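Cyanophage-like gp41-1 intein (Metagenome, PDB 6QAZ) probably carries out protein splicing, its naturally split halves associating to join the two flanking polypeptides while the intein is removed. Local coordinates at residues S1-L7 against R106-E112; K8-Q12 against F119-D123; L67-Q71 against M85-V89. All coordinates share one frame; numbering follows the deposited sequence.

Interaction 1: S1-L7 against R106-E112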
loop_
_atom_site.group_PDB
_atom_site.type_symbol
_atom_site.label_atom_id
_atom_site.label_comp_id
_atom_site.label_asym_id
_atom_site.label_seq_id
_atom_site.Cartn_x
_atom_site.Cartn_y
_atom_site.Cartn_z
ATOM N N SER A 1 0.714 11.709 1.556
ATOM C CA SER A 1 -0.309 11.240 2.496
ATOM C C SER A 1 0.368 10.800 3.775
ATOM O O SER A 1 1.555 10.439 3.739
ATOM C CB SER A 1 -1.096 10.099 1.910
ATOM O OG SER A 1 -1.579 10.355 0.624
ATOM N N GLY A 2 -0.476 10.845 4.789
ATOM C CA GLY A 2 -0.217 10.263 6.087
ATOM C C GLY A 2 -0.242 8.755 6.053
ATOM O O GLY A 2 -0.737 8.100 5.111
ATOM N N GLY A 3 0.292 8.193 7.115
ATOM C CA GLY A 3 0.504 6.755 7.264
ATOM C C GLY A 3 1.644 6.256 6.411
ATOM O O GLY A 3 2.378 7.045 5.852
ATOM N N ALA A 4 1.780 4.944 6.310
ATOM C CA ALA A 4 3.039 4.348 5.878
ATOM C C ALA A 4 2.887 2.838 5.736
ATOM O O ALA A 4 1.907 2.230 6.204
ATOM C CB ALA A 4 4.138 4.738 6.843
ATOM N N LEU A 5 3.883 2.238 5.109
ATOM C CA LEU A 5 3.919 0.831 4.717
ATOM C C LEU A 5 5.161 0.151 5.297
ATOM O O LEU A 5 6.223 0.745 5.474
ATOM C CB LEU A 5 3.959 0.712 3.203
ATOM C CG LEU A 5 2.686 1.146 2.493
ATOM C CD1 LEU A 5 2.851 1.157 0.995
ATOM C CD2 LEU A 5 1.524 0.323 2.858
ATOM N N ASP A 6 5.064 -1.172 5.491
ATOM C CA ASP A 6 6.235 -1.938 5.941
ATOM C C ASP A 6 7.392 -1.767 4.984
ATOM O O ASP A 6 7.211 -1.745 3.755
ATOM C CB ASP A 6 5.852 -3.400 6.075
ATOM C CG ASP A 6 6.935 -4.201 6.729
ATOM O OD1 ASP A 6 7.099 -4.026 7.946
ATOM O OD2 ASP A 6 7.651 -4.938 6.007
ATOM N N LEU A 7 8.606 -1.755 5.522
ATOM C CA LEU A 7 9.823 -1.586 4.705
ATOM C C LEU A 7 9.982 -2.654 3.633
ATOM O O LEU A 7 10.591 -2.344 2.594
ATOM C CB LEU A 7 11.068 -1.665 5.583
ATOM C CG LEU A 7 11.640 -0.339 6.064
ATOM C CD1 LEU A 7 10.716 0.277 7.055
ATOM C CD2 LEU A 7 13.022 -0.547 6.668
ATOM N N ARG A 106 6.577 -0.450 14.571
ATOM C CA ARG A 106 7.776 -0.708 13.763
ATOM C C ARG A 106 8.019 0.483 12.842
ATOM O O ARG A 106 7.148 1.339 12.646
ATOM C CB ARG A 106 7.575 -1.986 12.978
ATOM C CG ARG A 106 6.489 -1.883 11.935
ATOM C CD ARG A 106 6.379 -3.117 11.056
ATOM N NE ARG A 106 5.983 -4.274 11.812
ATOM C CZ ARG A 106 5.963 -5.507 11.340
ATOM N NH1 ARG A 106 6.311 -5.769 10.092
ATOM N NH2 ARG A 106 5.501 -6.484 12.098
ATOM N N GLU A 107 9.215 0.506 12.274
ATOM C CA GLU A 107 9.547 1.516 11.261
ATOM C C GLU A 107 8.735 1.236 9.995
ATOM O O GLU A 107 8.591 0.082 9.573
ATOM C CB GLU A 107 11.032 1.449 10.937
ATOM C CG GLU A 107 11.944 1.787 12.090
ATOM C CD GLU A 107 11.868 3.207 12.608
ATOM O OE1 GLU A 107 11.501 4.108 11.847
ATOM O OE2 GLU A 107 12.327 3.430 13.747
ATOM N N LEU A 108 8.220 2.295 9.417
ATOM C CA LEU A 108 7.417 2.235 8.196
ATOM C C LEU A 108 7.854 3.345 7.264
ATOM O O LEU A 108 8.409 4.381 7.700
ATOM C CB LEU A 108 5.939 2.385 8.547
ATOM C CG LEU A 108 5.309 1.364 9.504
ATOM C CD1 LEU A 108 3.893 1.799 9.790
ATOM C CD2 LEU A 108 5.311 -0.025 8.954
ATOM N N ILE A 109 7.542 3.188 5.989
ATOM C CA ILE A 109 7.890 4.335 5.168
ATOM C C ILE A 109 6.769 4.704 4.226
ATOM O O ILE A 109 5.769 4.033 3.991
ATOM C CB ILE A 109 9.162 3.960 4.448
ATOM C CG1 ILE A 109 9.842 5.136 3.759
ATOM C CG2 ILE A 109 8.815 2.848 3.485
ATOM C CD1 ILE A 109 10.050 6.350 4.608
ATOM N N ASP A 110 6.930 5.946 3.821
ATOM C CA ASP A 110 5.860 6.710 3.180
ATOM C C ASP A 110 6.434 7.400 1.957
ATOM O O ASP A 110 7.409 8.142 2.106
ATOM C CB ASP A 110 5.386 7.718 4.197
ATOM C CG ASP A 110 4.153 8.451 3.802
ATOM O OD1 ASP A 110 3.500 8.113 2.802
ATOM O OD2 ASP A 110 3.837 9.410 4.574
ATOM N N ILE A 111 5.820 7.207 0.802
ATOM C CA ILE A 111 6.221 7.864 -0.437
ATOM C C ILE A 111 5.028 8.589 -1.045
ATOM O O ILE A 111 3.891 8.269 -0.748
ATOM C CB ILE A 111 6.837 6.864 -1.440
ATOM C CG1 ILE A 111 5.812 5.917 -2.069
ATOM C CG2 ILE A 111 7.971 6.082 -0.802
ATOM C CD1 ILE A 111 6.388 4.978 -3.112
ATOM N N GLU A 112 5.305 9.532 -1.910
ATOM C CA GLU A 112 4.301 10.215 -2.731
ATOM C C GLU A 112 4.592 9.909 -4.189
ATOM O O GLU A 112 5.765 10.036 -4.611
ATOM C CB GLU A 112 4.383 11.726 -2.535
ATOM C CG GLU A 112 3.331 12.470 -3.295
ATOM C CD GLU A 112 1.962 12.260 -2.724
ATOM O OE1 GLU A 112 1.792 11.863 -1.533
ATOM O OE2 GLU A 112 0.999 12.572 -3.535
HETATM O O HOH W 1 2.096 9.487 0.856
HETATM O O HOH W 2 8.985 -2.256 8.384
#

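Interaction 2: K8-Q12 against F119-D123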
loop_
_atom_site.group_PDB
_atom_site.type_symbol
_atom_site.label_atom_id
_atom_site.label_comp_id
_atom_site.label_asym_id
_atom_site.label_seq_id
_atom_site.Cartn_x
_atom_site.Cartn_y
_atom_site.Cartn_z
ATOM N N LYS A 8 9.499 -3.861 3.853
ATOM C CA LYS A 8 9.723 -4.976 2.930
ATOM C C LYS A 8 8.604 -5.103 1.914
ATOM O O LYS A 8 8.642 -6.017 1.079
ATOM C CB LYS A 8 9.904 -6.266 3.706
ATOM C CG LYS A 8 11.141 -6.208 4.611
ATOM C CD LYS A 8 11.721 -7.450 5.128
ATOM C CE LYS A 8 11.984 -8.564 4.132
ATOM N NZ LYS A 8 13.249 -8.514 3.351
ATOM N N THR A 9 7.624 -4.213 1.937
ATOM C CA THR A 9 6.575 -4.198 0.910
ATOM C C THR A 9 7.219 -4.095 -0.460
ATOM O O THR A 9 8.076 -3.225 -0.655
ATOM C CB THR A 9 5.676 -2.980 1.131
ATOM O OG1 THR A 9 5.148 -2.961 2.469
ATOM C CG2 THR A 9 4.524 -2.962 0.161
ATOM N N GLN A 10 6.800 -4.905 -1.411
ATOM C CA GLN A 10 7.363 -4.862 -2.761
ATOM C C GLN A 10 6.487 -4.030 -3.691
ATOM O O GLN A 10 5.265 -4.128 -3.686
ATOM C CB GLN A 10 7.589 -6.239 -3.331
ATOM C CG GLN A 10 8.758 -6.948 -2.670
ATOM C CD GLN A 10 8.917 -8.332 -3.234
ATOM O OE1 GLN A 10 8.037 -9.187 -3.065
ATOM N NE2 GLN A 10 9.992 -8.576 -3.963
ATOM N N VAL A 11 7.149 -3.222 -4.495
ATOM C CA VAL A 11 6.508 -2.426 -5.560
ATOM C C VAL A 11 7.216 -2.776 -6.864
ATOM O O VAL A 11 8.366 -3.217 -6.875
ATOM C CB VAL A 11 6.576 -0.926 -5.246
ATOM C CG1 VAL A 11 5.823 -0.627 -3.970
ATOM C CG2 VAL A 11 7.998 -0.409 -5.177
ATOM N N GLN A 12 6.519 -2.584 -7.969
ATOM C CA GLN A 12 7.010 -2.962 -9.294
ATOM C C GLN A 12 7.569 -1.728 -10.010
ATOM O O GLN A 12 6.806 -0.791 -10.269
ATOM C CB GLN A 12 5.840 -3.582 -10.034
ATOM C CG GLN A 12 6.282 -4.325 -11.263
ATOM C CD GLN A 12 5.179 -5.153 -11.862
ATOM O OE1 GLN A 12 4.175 -5.502 -11.245
ATOM N NE2 GLN A 12 5.383 -5.484 -13.105
ATOM N N PHE A 119 -0.388 2.762 -6.368
ATOM C CA PHE A 119 0.587 1.797 -6.863
ATOM C C PHE A 119 0.232 0.430 -6.303
ATOM O O PHE A 119 -0.384 0.312 -5.232
ATOM C CB PHE A 119 2.040 2.176 -6.537
ATOM C CG PHE A 119 2.370 2.436 -5.089
ATOM C CD1 PHE A 119 2.722 1.429 -4.221
ATOM C CD2 PHE A 119 2.369 3.711 -4.617
ATOM C CE1 PHE A 119 3.057 1.696 -2.912
ATOM C CE2 PHE A 119 2.743 3.977 -3.319
ATOM C CZ PHE A 119 3.040 2.961 -2.444
ATOM N N TYR A 120 0.652 -0.613 -7.002
ATOM C CA TYR A 120 0.521 -1.969 -6.473
ATOM C C TYR A 120 1.632 -2.241 -5.459
ATOM O O TYR A 120 2.818 -2.008 -5.706
ATOM C CB TYR A 120 0.605 -2.988 -7.617
ATOM C CG TYR A 120 -0.647 -3.026 -8.481
ATOM C CD1 TYR A 120 -1.837 -3.513 -7.981
ATOM C CD2 TYR A 120 -0.668 -2.560 -9.790
ATOM C CE1 TYR A 120 -3.002 -3.568 -8.720
ATOM C CE2 TYR A 120 -1.843 -2.620 -10.559
ATOM C CZ TYR A 120 -3.006 -3.123 -10.008
ATOM O OH TYR A 120 -4.199 -3.222 -10.707
ATOM N N ALA A 121 1.236 -2.766 -4.322
ATOM C CA ALA A 121 2.116 -3.056 -3.180
ATOM C C ALA A 121 1.837 -4.499 -2.799
ATOM O O ALA A 121 0.699 -4.817 -2.420
ATOM C CB ALA A 121 1.824 -2.088 -2.062
ATOM N N ASN A 122 2.807 -5.376 -2.971
ATOM C CA ASN A 122 2.537 -6.840 -2.841
ATOM C C ASN A 122 1.344 -7.241 -3.716
ATOM O O ASN A 122 0.550 -8.112 -3.335
ATOM C CB ASN A 122 2.333 -7.247 -1.404
ATOM C CG ASN A 122 3.500 -6.923 -0.520
ATOM O OD1 ASN A 122 4.635 -6.766 -0.967
ATOM N ND2 ASN A 122 3.249 -6.846 0.748
ATOM N N ASP A 123 1.209 -6.619 -4.879
ATOM C CA ASP A 123 0.148 -6.934 -5.857
ATOM C C ASP A 123 -1.240 -6.491 -5.387
ATOM O O ASP A 123 -2.225 -6.856 -6.021
ATOM C CB ASP A 123 0.148 -8.384 -6.293
ATOM C CG ASP A 123 1.374 -8.800 -7.032
ATOM O OD1 ASP A 123 1.848 -8.008 -7.832
ATOM O OD2 ASP A 123 1.815 -9.955 -6.860
HETATM O O HOH W 3 5.840 -7.556 2.104
HETATM O O HOH W 4 3.656 -5.135 3.481
HETATM O O HOH W 5 3.340 -5.003 -6.189
HETATM O O HOH W 6 5.802 -9.114 -1.711
HETATM O O HOH W 7 4.079 -1.076 -7.901
HETATM O O HOH W 8 2.651 -5.410 -8.808
#

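Interaction 3: L67-Q71 against M85-V89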
loop_
_atom_site.group_PDB
_atom_site.type_symbol
_atom_site.label_atom_id
_atom_site.label_comp_id
_atom_site.label_asym_id
_atom_site.label_seq_id
_atom_site.Cartn_x
_atom_site.Cartn_y
_atom_site.Cartn_z
ATOM N N LEU A 67 -4.195 4.660 3.287
ATOM C CA LEU A 67 -5.395 4.519 2.446
ATOM C C LEU A 67 -5.246 3.445 1.382
ATOM O O LEU A 67 -4.179 3.230 0.795
ATOM C CB LEU A 67 -5.685 5.855 1.767
ATOM C CG LEU A 67 -6.059 7.004 2.672
ATOM C CD1 LEU A 67 -5.925 8.329 1.915
ATOM C CD2 LEU A 67 -7.471 6.846 3.225
ATOM N N PHE A 68 -6.398 2.848 1.089
ATOM C CA PHE A 68 -6.557 1.923 -0.036
ATOM C C PHE A 68 -7.800 2.281 -0.832
ATOM O O PHE A 68 -8.854 2.564 -0.251
ATOM C CB PHE A 68 -6.786 0.481 0.434
ATOM C CG PHE A 68 -5.618 -0.102 1.161
ATOM C CD1 PHE A 68 -5.405 0.169 2.515
ATOM C CD2 PHE A 68 -4.708 -0.920 0.501
ATOM C CE1 PHE A 68 -4.301 -0.329 3.172
ATOM C CE2 PHE A 68 -3.636 -1.453 1.175
ATOM C CZ PHE A 68 -3.430 -1.148 2.506
ATOM N N PRO A 69 -7.750 2.161 -2.153
ATOM C CA PRO A 69 -8.954 2.307 -2.959
ATOM C C PRO A 69 -9.877 1.132 -2.699
ATOM O O PRO A 69 -9.454 -0.016 -2.604
ATOM C CB PRO A 69 -8.457 2.347 -4.397
ATOM C CG PRO A 69 -7.102 1.774 -4.372
ATOM C CD PRO A 69 -6.561 1.966 -2.980
ATOM N N THR A 70 -11.167 1.425 -2.632
ATOM C CA THR A 70 -12.227 0.422 -2.473
ATOM C C THR A 70 -13.361 0.825 -3.408
ATOM O O THR A 70 -13.379 1.922 -3.962
ATOM C CB THR A 70 -12.731 0.328 -1.028
ATOM O OG1 THR A 70 -13.676 1.377 -0.753
ATOM C CG2 THR A 70 -11.632 0.286 0.001
ATOM N N GLN A 71 -14.372 -0.025 -3.484
ATOM C CA GLN A 71 -15.557 0.314 -4.277
ATOM C C GLN A 71 -16.300 1.537 -3.740
ATOM O O GLN A 71 -17.084 2.131 -4.517
ATOM C CB GLN A 71 -16.520 -0.876 -4.307
ATOM C CG GLN A 71 -15.993 -2.030 -5.169
ATOM C CD GLN A 71 -16.773 -3.302 -4.928
ATOM O OE1 GLN A 71 -16.675 -3.894 -3.868
ATOM N NE2 GLN A 71 -17.587 -3.664 -5.896
ATOM N N MET A 85 -14.847 -6.319 3.448
ATOM C CA MET A 85 -14.718 -5.352 2.342
ATOM C C MET A 85 -13.723 -5.900 1.348
ATOM O O MET A 85 -13.023 -6.851 1.658
ATOM C CB MET A 85 -14.271 -3.997 2.883
ATOM C CG MET A 85 -15.332 -3.370 3.763
ATOM S SD MET A 85 -14.747 -1.788 4.366
ATOM C CE MET A 85 -16.166 -1.241 5.295
ATOM N N CYS A 86 -13.711 -5.364 0.137
ATOM C CA CYS A 86 -12.818 -5.833 -0.913
ATOM C C CYS A 86 -11.797 -4.764 -1.293
ATOM O O CYS A 86 -12.107 -3.578 -1.380
ATOM C CB CYS A 86 -13.582 -6.175 -2.169
ATOM S SG CYS A 86 -14.690 -7.594 -1.935
ATOM N N LEU A 87 -10.582 -5.237 -1.549
ATOM C CA LEU A 87 -9.523 -4.448 -2.170
ATOM C C LEU A 87 -9.339 -4.907 -3.608
ATOM O O LEU A 87 -9.808 -5.955 -3.996
ATOM C CB LEU A 87 -8.218 -4.545 -1.382
ATOM C CG LEU A 87 -8.281 -4.095 0.070
ATOM C CD1 LEU A 87 -6.903 -4.095 0.698
ATOM C CD2 LEU A 87 -8.926 -2.723 0.210
ATOM N N TYR A 88 -8.605 -4.122 -4.380
ATOM C CA TYR A 88 -8.244 -4.493 -5.750
ATOM C C TYR A 88 -6.866 -5.114 -5.750
ATOM O O TYR A 88 -5.939 -4.583 -5.124
ATOM C CB TYR A 88 -8.250 -3.260 -6.648
ATOM C CG TYR A 88 -9.596 -2.598 -6.793
ATOM C CD1 TYR A 88 -10.516 -3.045 -7.720
ATOM C CD2 TYR A 88 -9.960 -1.535 -5.986
ATOM C CE1 TYR A 88 -11.754 -2.426 -7.849
ATOM C CE2 TYR A 88 -11.188 -0.911 -6.093
ATOM C CZ TYR A 88 -12.094 -1.354 -7.032
ATOM O OH TYR A 88 -13.332 -0.763 -7.087
ATOM N N VAL A 89 -6.714 -6.194 -6.505
ATOM C CA VAL A 89 -5.405 -6.831 -6.707
ATOM C C VAL A 89 -5.055 -6.721 -8.171
ATOM O O VAL A 89 -5.884 -6.428 -9.017
ATOM C CB VAL A 89 -5.368 -8.285 -6.219
ATOM C CG1 VAL A 89 -5.704 -8.343 -4.753
ATOM C CG2 VAL A 89 -6.210 -9.221 -7.055
HETATM O O HOH W 9 -7.429 -1.760 -3.306
HETATM O O HOH W 10 -14.484 -2.587 -2.318
HETATM O O HOH W 11 -16.792 -4.812 -0.752
#

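Interaction 1: S1-L7 against R106-E112
Leu5 and Ile109 make a hydrogen-bonded antiparallel pair and send their side chains to the same face of the sheet. Leu5 N donates to Ile109 O and Ile109 N to Leu5 O, each at 2.8 Å. These two bonds set the register.

Two ionic contacts flank the pair. On one side Arg106 NH1 reaches Asp6 OD1 at 2.9 Å; the oxygen sits at the edge of the guanidinium, in its plane, whereas the nitrogen comes from above the carboxylate, the two planes being 65° apart. With CG anti to the backbone N (chi1 -171°), Asp6 can turn its carboxylate back to this partner, and its OD2 accepts from Lys8 N. Water 2 ties Asp6 OD1 to Leu7 N and Glu107 O. On the other side a weak salt bridge of 3.3 Å joins Ser1 N to Glu112 OE1, while water 1 accepts from Ser1 N beside Asp110. Asp110 points its carboxylate into the bend of the 1-3 backbone, where OD2 lies 2.6 Å from Ser1 O.

The apolar part is small and tight. Ala4 CB presses on Leu108 CB at 3.4 Å, shorter than usual van der Waals contact, and Leu108 CD2 extends along the backbone towards Asp6 N.

The N-terminal segment thus runs antiparallel along part of the long strand 93-113. Leu5 also packs on His66, probably the conserved histidine of the splicing centre, and Ser1 OG is weakly bonded to the C-terminal carboxylate of Asn128. Ala4 and Asp6 make backbone bonds to Ser63 and Ile61 of strand 59-63, and strand 45-54 packs against Ala4 and Leu108.

Interaction 2: K8-Q12 against F119-D123
Asn122 turns its side-chain amide back onto the backbone of Gln10. From CB the chain swings with CG anti to the carbonyl carbon (chi1 -58°), which carries the amide over to the 8-12 segment. CG then lies 4.1 Å from the methyl CG2 of Thr9, the two side chains crossing at about a right angle. At the tip, OD1 accepts from Gln10 N at 2.9 Å. The bond is nearly straight, 175° at the hydrogen, although the donor is tilted 31° from the amide carbonyl plane. The same oxygen accepts a second hydrogen bond from water 6, which also donates to Gln10 OE1. On the other branch, ND2 donates to Glu59 O and to water 3. Water 4 is a weak, competing neighbour of ND2; it donates to Thr9 OG1, itself bonded to Asp6 O.

The backbone completes the grip: Asn122 N donates to Gln10 O at 2.8 Å, and Ala121 CA adds a CH···O contact to that oxygen. Asn122 and Asp123 have the positive phi values of a type I' turn, linking strands 118-121 and 124-127. The apolar contacts are Thr9 CG2 with Ala121 CB at 3.6 Å and Val11 CG1 with Phe119 CD1 at 3.7 Å.

One side chain thus does work that backbone pairing does not: its carbonyl and the turn's own N-H satisfy both polar groups of Gln10's main chain, while further along water 7 mediates between Gln12 N and Tyr120 O, which are too far apart for a direct bond.

Interaction 3: L67-Q71 against M85-V89
Tyr88 and Leu87 of strand 86-89 meet Thr70 and its neighbours in strand 68-70, joining a short β-hairpin to the large curved antiparallel sheet of the Hint fold characteristic of inteins. The two strands run at 108° to each other, and no direct hydrogen bond passes between them; side chains and water do the joining.

Tyr88 lies along the hairpin strand. Its CD2 comes 3.7 Å from Pro69 O, which sits at the ring edge near the ring plane. One atom further out, CE2 lies 3.9 Å from Thr70 C. Beyond the ring, OH lies 3.5 Å from Gln71 CG, so the tyrosine spans three consecutive residues. Gln71 crosses it at about a right angle, its amide plane 78° from the ring. Leu94 of the long strand 93-113 also touches the Tyr88 side chain.

Leu87 works on the buried side with both methyls. CD2 sits 3.9 Å from Phe68 CB and also meets the Thr70 methyl, while CD1 touches the Phe68 ring obliquely at CD2. That ring in turn stacks edge-to-face with His66, and Ile124 of strand 124-127 packs on Leu87.

Thr70 presents carbon to this contact. With chi1 at 81°, OG1 stands between the backbone N and the carbonyl carbon and is bonded to Gly73 O and to Thr72 OG1 within its own hairpin, leaving CG2 to face Leu87 and Cys86 O.

Water carries the polar traffic. Water 10 accepts from Gln71 N and donates to Gln71 OE1 and Cys86 O. Deeper along the strand, water 9 donates to Pro69 O at 2.8 Å and accepts from Tyr88 N at 2.8 Å.

How the interactions relate
Interactions 1 and 2 alternate along the chain and touch: the Phe119 ring receives Leu5 CD1 at its CZ, 3.9 Å away, and Ile111 CD1 at its CE2, 3.8 Å away, with the contact centres about 12 Å apart. Interaction 3 is nested inside the loops closed by both. It meets interaction 2, whose centre is about 14 Å away, where Val89 CB lies 3.5 Å from Asp123 O. Interactions 1 and 3, with centres about 18 Å apart, do not touch but share the large sheet through strands 86-89 and 93-113. His66, packed by Leu5 and edge-to-face with Phe68, connects them near the probable splicing centre, where both chain ends converge.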